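Local coordinates for NAD(P)H-hydrate epimerase (PDB 1JZT), which catalyses the epimerization of the S- and R-forms of NAD(P)HX, a hydrated, damaged form of NAD(P)H, so that both epimers can be repaired, at residues A[88-93]-A[112-117]; A[199-204]-A[213-218]. All coordinates share one frame; numbering follows the deposited sequence.

Contact 1 of 2, residues A[88-93]-A[112-117]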
loop_
_atom_site.group_PDB
_atom_site.type_symbol
_atom_site.label_atom_id
_atom_site.label_comp_id
_atom_site.label_asym_id
_atom_site.label_seq_id
_atom_site.Cartn_x
_atom_site.Cartn_y
_atom_site.Cartn_z
ATOM N N PRO A 88 -3.648 -14.476 -0.276
ATOM C CA PRO A 88 -3.442 -13.400 0.694
ATOM C C PRO A 88 -3.843 -13.734 2.126
ATOM O O PRO A 88 -4.814 -14.453 2.363
ATOM C CB PRO A 88 -4.265 -12.255 0.106
ATOM C CG PRO A 88 -5.423 -12.975 -0.512
ATOM C CD PRO A 88 -4.773 -14.169 -1.180
ATOM N N VAL A 89 -3.058 -13.215 3.068
ATOM C CA VAL A 89 -3.298 -13.369 4.497
ATOM C C VAL A 89 -3.122 -11.976 5.095
ATOM O O VAL A 89 -2.078 -11.340 4.919
ATOM C CB VAL A 89 -2.284 -14.331 5.164
ATOM C CG1 VAL A 89 -2.463 -14.308 6.679
ATOM C CG2 VAL A 89 -2.481 -15.742 4.645
ATOM N N VAL A 90 -4.147 -11.505 5.797
ATOM C CA VAL A 90 -4.112 -10.181 6.400
ATOM C C VAL A 90 -3.862 -10.180 7.904
ATOM O O VAL A 90 -4.472 -10.956 8.645
ATOM C CB VAL A 90 -5.442 -9.424 6.155
ATOM C CG1 VAL A 90 -5.433 -8.096 6.905
ATOM C CG2 VAL A 90 -5.645 -9.191 4.663
ATOM N N PHE A 91 -2.960 -9.297 8.332
ATOM C CA PHE A 91 -2.631 -9.095 9.743
ATOM C C PHE A 91 -3.179 -7.700 10.029
ATOM O O PHE A 91 -2.686 -6.697 9.493
ATOM C CB PHE A 91 -1.114 -9.152 9.968
ATOM C CG PHE A 91 -0.694 -8.894 11.395
ATOM C CD1 PHE A 91 -1.465 -9.348 12.460
ATOM C CD2 PHE A 91 0.491 -8.216 11.670
ATOM C CE1 PHE A 91 -1.062 -9.133 13.782
ATOM C CE2 PHE A 91 0.908 -7.993 12.990
ATOM C CZ PHE A 91 0.127 -8.454 14.046
ATOM N N TYR A 92 -4.227 -7.654 10.848
ATOM C CA TYR A 92 -4.926 -6.413 11.198
ATOM C C TYR A 92 -4.930 -6.276 12.719
ATOM O O TYR A 92 -5.946 -6.524 13.362
ATOM C CB TYR A 92 -6.368 -6.511 10.671
ATOM C CG TYR A 92 -7.114 -5.205 10.498
ATOM C CD1 TYR A 92 -6.447 -3.978 10.512
ATOM C CD2 TYR A 92 -8.488 -5.203 10.242
ATOM C CE1 TYR A 92 -7.132 -2.785 10.271
ATOM C CE2 TYR A 92 -9.178 -4.018 9.993
ATOM C CZ TYR A 92 -8.495 -2.817 10.008
ATOM O OH TYR A 92 -9.164 -1.645 9.734
ATOM N N PRO A 93 -3.794 -5.865 13.309
ATOM C CA PRO A 93 -3.627 -5.696 14.758
ATOM C C PRO A 93 -4.530 -4.680 15.464
ATOM O O PRO A 93 -5.169 -5.012 16.467
ATOM C CB PRO A 93 -2.147 -5.349 14.887
ATOM C CG PRO A 93 -1.875 -4.603 13.627
ATOM C CD PRO A 93 -2.570 -5.458 12.596
ATOM N N PHE A 112 -14.643 -13.799 0.905
ATOM C CA PHE A 112 -13.698 -14.421 -0.022
ATOM C C PHE A 112 -12.755 -15.400 0.657
ATOM O O PHE A 112 -11.787 -15.867 0.053
ATOM C CB PHE A 112 -12.890 -13.343 -0.748
ATOM C CG PHE A 112 -13.572 -12.809 -1.963
ATOM C CD1 PHE A 112 -13.462 -13.475 -3.181
ATOM C CD2 PHE A 112 -14.383 -11.683 -1.882
ATOM C CE1 PHE A 112 -14.161 -13.030 -4.297
ATOM C CE2 PHE A 112 -15.087 -11.232 -2.997
ATOM C CZ PHE A 112 -14.975 -11.906 -4.203
ATOM N N LYS A 113 -13.050 -15.704 1.916
ATOM C CA LYS A 113 -12.251 -16.642 2.691
ATOM C C LYS A 113 -10.791 -16.206 2.827
ATOM O O LYS A 113 -9.879 -17.030 2.757
ATOM C CB LYS A 113 -12.306 -18.033 2.053
ATOM C CG LYS A 113 -13.714 -18.575 1.801
ATOM C CD LYS A 113 -14.487 -18.820 3.092
ATOM C CE LYS A 113 -15.726 -19.698 2.849
ATOM N NZ LYS A 113 -16.736 -19.067 1.950
ATOM N N VAL A 114 -10.563 -14.912 3.004
ATOM C CA VAL A 114 -9.203 -14.418 3.185
ATOM C C VAL A 114 -8.950 -14.271 4.680
ATOM O O VAL A 114 -9.612 -13.486 5.350
ATOM C CB VAL A 114 -8.999 -13.051 2.513
ATOM C CG1 VAL A 114 -7.653 -12.474 2.927
ATOM C CG2 VAL A 114 -9.069 -13.197 0.992
ATOM N N PRO A 115 -7.987 -15.034 5.222
ATOM C CA PRO A 115 -7.656 -14.979 6.649
ATOM C C PRO A 115 -7.334 -13.565 7.129
ATOM O O PRO A 115 -6.640 -12.812 6.443
ATOM C CB PRO A 115 -6.438 -15.899 6.759
ATOM C CG PRO A 115 -6.645 -16.875 5.646
ATOM C CD PRO A 115 -7.111 -15.989 4.521
ATOM N N VAL A 116 -7.843 -13.223 8.311
ATOM C CA VAL A 116 -7.611 -11.923 8.930
ATOM C C VAL A 116 -7.173 -12.190 10.372
ATOM O O VAL A 116 -7.998 -12.485 11.238
ATOM C CB VAL A 116 -8.898 -11.066 8.942
ATOM C CG1 VAL A 116 -8.615 -9.704 9.546
ATOM C CG2 VAL A 116 -9.436 -10.913 7.526
ATOM N N LEU A 117 -5.868 -12.088 10.614
ATOM C CA LEU A 117 -5.276 -12.346 11.924
ATOM C C LEU A 117 -5.365 -11.160 12.891
ATOM O O LEU A 117 -5.331 -10.000 12.476
ATOM C CB LEU A 117 -3.806 -12.739 11.736
ATOM C CG LEU A 117 -3.502 -13.663 10.549
ATOM C CD1 LEU A 117 -2.016 -13.987 10.511
ATOM C CD2 LEU A 117 -4.323 -14.931 10.669
#
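In Leu117, CG stands anti to the carbonyl carbon (chi1 -40°), which sets CG 3.4 Å from Val90 O, so the leucine packs against peptide as well as against methyl groups; in Val89, CG1 is anti to the backbone N (chi1 172°), and this methyl is the one that meets the leucine. Val89 CG1 comes 3.9 Å from Leu117 CD1, the two side chains crossing obliquely. Phe91 turns a ring edge to the same residue: its CD1 lies 3.9 Å from Leu117 O, while Pro93 CD rests over the centre of one ring face. The Phe91 ring also stacks with Trp124.

Beside these side chains the backbones pair as parallel strands. Val90 gives its N-H to Pro115 O at 2.9 Å and receives Leu117 N on its own O at 2.7 Å. Tyr92 N reaches Leu117 O at 3.1 Å and carries the ladder one step past the strand 88-91. Val90 and Val116 share the face opposite Phe91 and Leu117. Farther back along the chain, before the strand 116-117, Val114 CG2 meets Pro88 CG at 4.0 Å, the two side chains crossing at about a right angle. Val114 CG1 lies 3.5 Å from Pro88 O.

This is the parallel pairing of a beta-alpha-beta unit, strand 88-91, helix 100-111 and strand 116-117, with a Schellman motif at Lys113 ending the helix before the chain enters the sheet. Strand 116-117 is outermost in the sheet, and strand 60-65 bonds to the other side of 88-91. Val90 packs on Ala78 of helix 69-83, and Val116 on Leu109 of helix 100-111.

Contact 2 of 2, residues A[199-204]-A[213-218]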
loop_
_atom_site.group_PDB
_atom_site.type_symbol
_atom_site.label_atom_id
_atom_site.label_comp_id
_atom_site.label_asym_id
_atom_site.label_seq_id
_atom_site.Cartn_x
_atom_site.Cartn_y
_atom_site.Cartn_z
ATOM N N THR A 199 -2.120 8.309 -5.955
ATOM C CA THR A 199 -2.535 9.636 -6.423
ATOM C C THR A 199 -1.339 10.347 -7.046
ATOM O O THR A 199 -1.339 10.656 -8.240
ATOM C CB THR A 199 -3.121 10.503 -5.270
ATOM O OG1 THR A 199 -4.248 9.832 -4.689
ATOM C CG2 THR A 199 -3.577 11.854 -5.795
ATOM N N VAL A 200 -0.318 10.586 -6.229
ATOM C CA VAL A 200 0.904 11.244 -6.673
ATOM C C VAL A 200 1.975 10.917 -5.635
ATOM O O VAL A 200 1.691 10.850 -4.448
ATOM C CB VAL A 200 0.698 12.781 -6.792
ATOM C CG1 VAL A 200 0.256 13.347 -5.452
ATOM C CG2 VAL A 200 1.978 13.452 -7.266
ATOM N N PRO A 201 3.218 10.668 -6.077
ATOM C CA PRO A 201 4.290 10.345 -5.135
ATOM C C PRO A 201 4.592 11.501 -4.192
ATOM O O PRO A 201 4.449 12.670 -4.559
ATOM C CB PRO A 201 5.471 10.030 -6.051
ATOM C CG PRO A 201 4.799 9.507 -7.296
ATOM C CD PRO A 201 3.678 10.500 -7.464
ATOM N N LYS A 202 4.997 11.160 -2.976
ATOM C CA LYS A 202 5.362 12.149 -1.966
ATOM C C LYS A 202 6.878 12.343 -2.028
ATOM O O LYS A 202 7.592 11.516 -2.605
ATOM C CB LYS A 202 4.937 11.662 -0.579
ATOM C CG LYS A 202 3.582 12.192 -0.118
ATOM C CD LYS A 202 2.462 11.877 -1.113
ATOM C CE LYS A 202 2.085 10.403 -1.062
ATOM N NZ LYS A 202 0.876 10.110 -1.898
ATOM N N PRO A 203 7.389 13.434 -1.431
ATOM C CA PRO A 203 8.821 13.748 -1.423
ATOM C C PRO A 203 9.745 12.606 -1.018
ATOM O O PRO A 203 10.831 12.461 -1.574
ATOM C CB PRO A 203 8.906 14.930 -0.461
ATOM C CG PRO A 203 7.592 15.620 -0.684
ATOM C CD PRO A 203 6.637 14.450 -0.673
ATOM N N CYS A 204 9.322 11.793 -0.055
ATOM C CA CYS A 204 10.161 10.688 0.397
ATOM C C CYS A 204 10.453 9.675 -0.715
ATOM O O CYS A 204 11.447 8.954 -0.647
ATOM C CB CYS A 204 9.515 9.980 1.593
ATOM S SG CYS A 204 7.993 9.076 1.229
ATOM N N THR A 213 14.500 -0.775 -5.546
ATOM C CA THR A 213 13.048 -0.608 -5.511
ATOM C C THR A 213 12.390 -0.244 -6.837
ATOM O O THR A 213 12.828 0.686 -7.518
ATOM C CB THR A 213 12.685 0.502 -4.508
ATOM O OG1 THR A 213 13.439 0.308 -3.307
ATOM C CG2 THR A 213 11.195 0.476 -4.183
ATOM N N THR A 214 11.336 -0.972 -7.199
ATOM C CA THR A 214 10.603 -0.657 -8.417
ATOM C C THR A 214 9.508 0.320 -7.967
ATOM O O THR A 214 8.849 0.084 -6.952
ATOM C CB THR A 214 9.970 -1.917 -9.042
ATOM O OG1 THR A 214 11.003 -2.839 -9.408
ATOM C CG2 THR A 214 9.175 -1.547 -10.287
ATOM N N HIS A 215 9.322 1.409 -8.710
ATOM C CA HIS A 215 8.340 2.431 -8.350
ATOM C C HIS A 215 7.142 2.488 -9.298
ATOM O O HIS A 215 7.290 2.597 -10.520
ATOM C CB HIS A 215 9.027 3.810 -8.304
ATOM C CG HIS A 215 8.209 4.893 -7.659
ATOM N ND1 HIS A 215 8.530 6.231 -7.778
ATOM C CD2 HIS A 215 7.114 4.843 -6.862
ATOM C CE1 HIS A 215 7.670 6.955 -7.082
ATOM N NE2 HIS A 215 6.800 6.136 -6.515
ATOM N N TYR A 216 5.957 2.405 -8.706
ATOM C CA TYR A 216 4.690 2.482 -9.422
ATOM C C TYR A 216 3.854 3.592 -8.798
ATOM O O TYR A 216 4.004 3.917 -7.612
ATOM C CB TYR A 216 3.886 1.186 -9.269
ATOM C CG TYR A 216 4.404 -0.034 -9.996
ATOM C CD1 TYR A 216 4.173 -0.207 -11.358
ATOM C CD2 TYR A 216 5.057 -1.052 -9.306
ATOM C CE1 TYR A 216 4.573 -1.373 -12.018
ATOM C CE2 TYR A 216 5.462 -2.220 -9.951
ATOM C CZ TYR A 216 5.213 -2.371 -11.306
ATOM O OH TYR A 216 5.590 -3.528 -11.934
ATOM N N VAL A 217 2.971 4.181 -9.598
ATOM C CA VAL A 217 2.052 5.190 -9.090
ATOM C C VAL A 217 0.669 4.636 -9.431
ATOM O O VAL A 217 0.480 4.034 -10.493
ATOM C CB VAL A 217 2.235 6.580 -9.760
ATOM C CG1 VAL A 217 1.893 6.528 -11.239
ATOM C CG2 VAL A 217 1.362 7.602 -9.047
ATOM N N GLY A 218 -0.282 4.819 -8.520
ATOM C CA GLY A 218 -1.629 4.313 -8.724
ATOM C C GLY A 218 -2.683 5.329 -8.331
ATOM O O GLY A 218 -2.357 6.402 -7.828
#
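The loop that leaves strand 194-198 runs beside strand 214-218, the parallel neighbour of that strand in the Rossmann-like sheet. Thr199 N donates to Gly218 O at 2.7 Å, a single backbone bond that carries the pairing just beyond strand 194-198. Farther along, Pro201 lies against two side chains of the strand. Its CD meets Val217 CG2 at 4.0 Å, the methyl that stands anti to the backbone N. Its CG comes 3.8 Å from His215 CE1, approaching the ring obliquely, while CB lies in the ring plane at the edge. His215 NE2 is hydrogen-bonded to Ser197 OG, which fixes the rotation of the imidazole beside the proline. An alanine in place of His215 would probably leave Ser197 OG without this partner and open a gap beside Pro201. Within the loop, Lys202 NZ donates to Val200 O at 2.8 Å and forms a salt bridge with Asp173. Apolar packing at Pro201 and one backbone bond at Thr199 thus set the loop against the sheet, and the lysine is held by both a carbonyl and a carboxylate, which ties the loop to a residue predicted to bind NADPHX.

In the fold
Both contacts belong to the same sheet but lie on opposite sides of the chain's centre, with centres about 25 Å apart and no touch between them. Contact 1 is largely buried yet joins an outermost strand to its neighbour, and some of its residues reach the surface. Contact 2, nearer the centre, is also mostly buried and sets a loop, not a second strand, against its strand. Their chemistry follows: 88-93 and 112-117 share a ladder of three backbone bonds flanked by apolar side chains, aliphatic and aromatic, whereas 199-204 and 213-218 share one bond and a proline-centred patch, with polar groups tied to residues nearby.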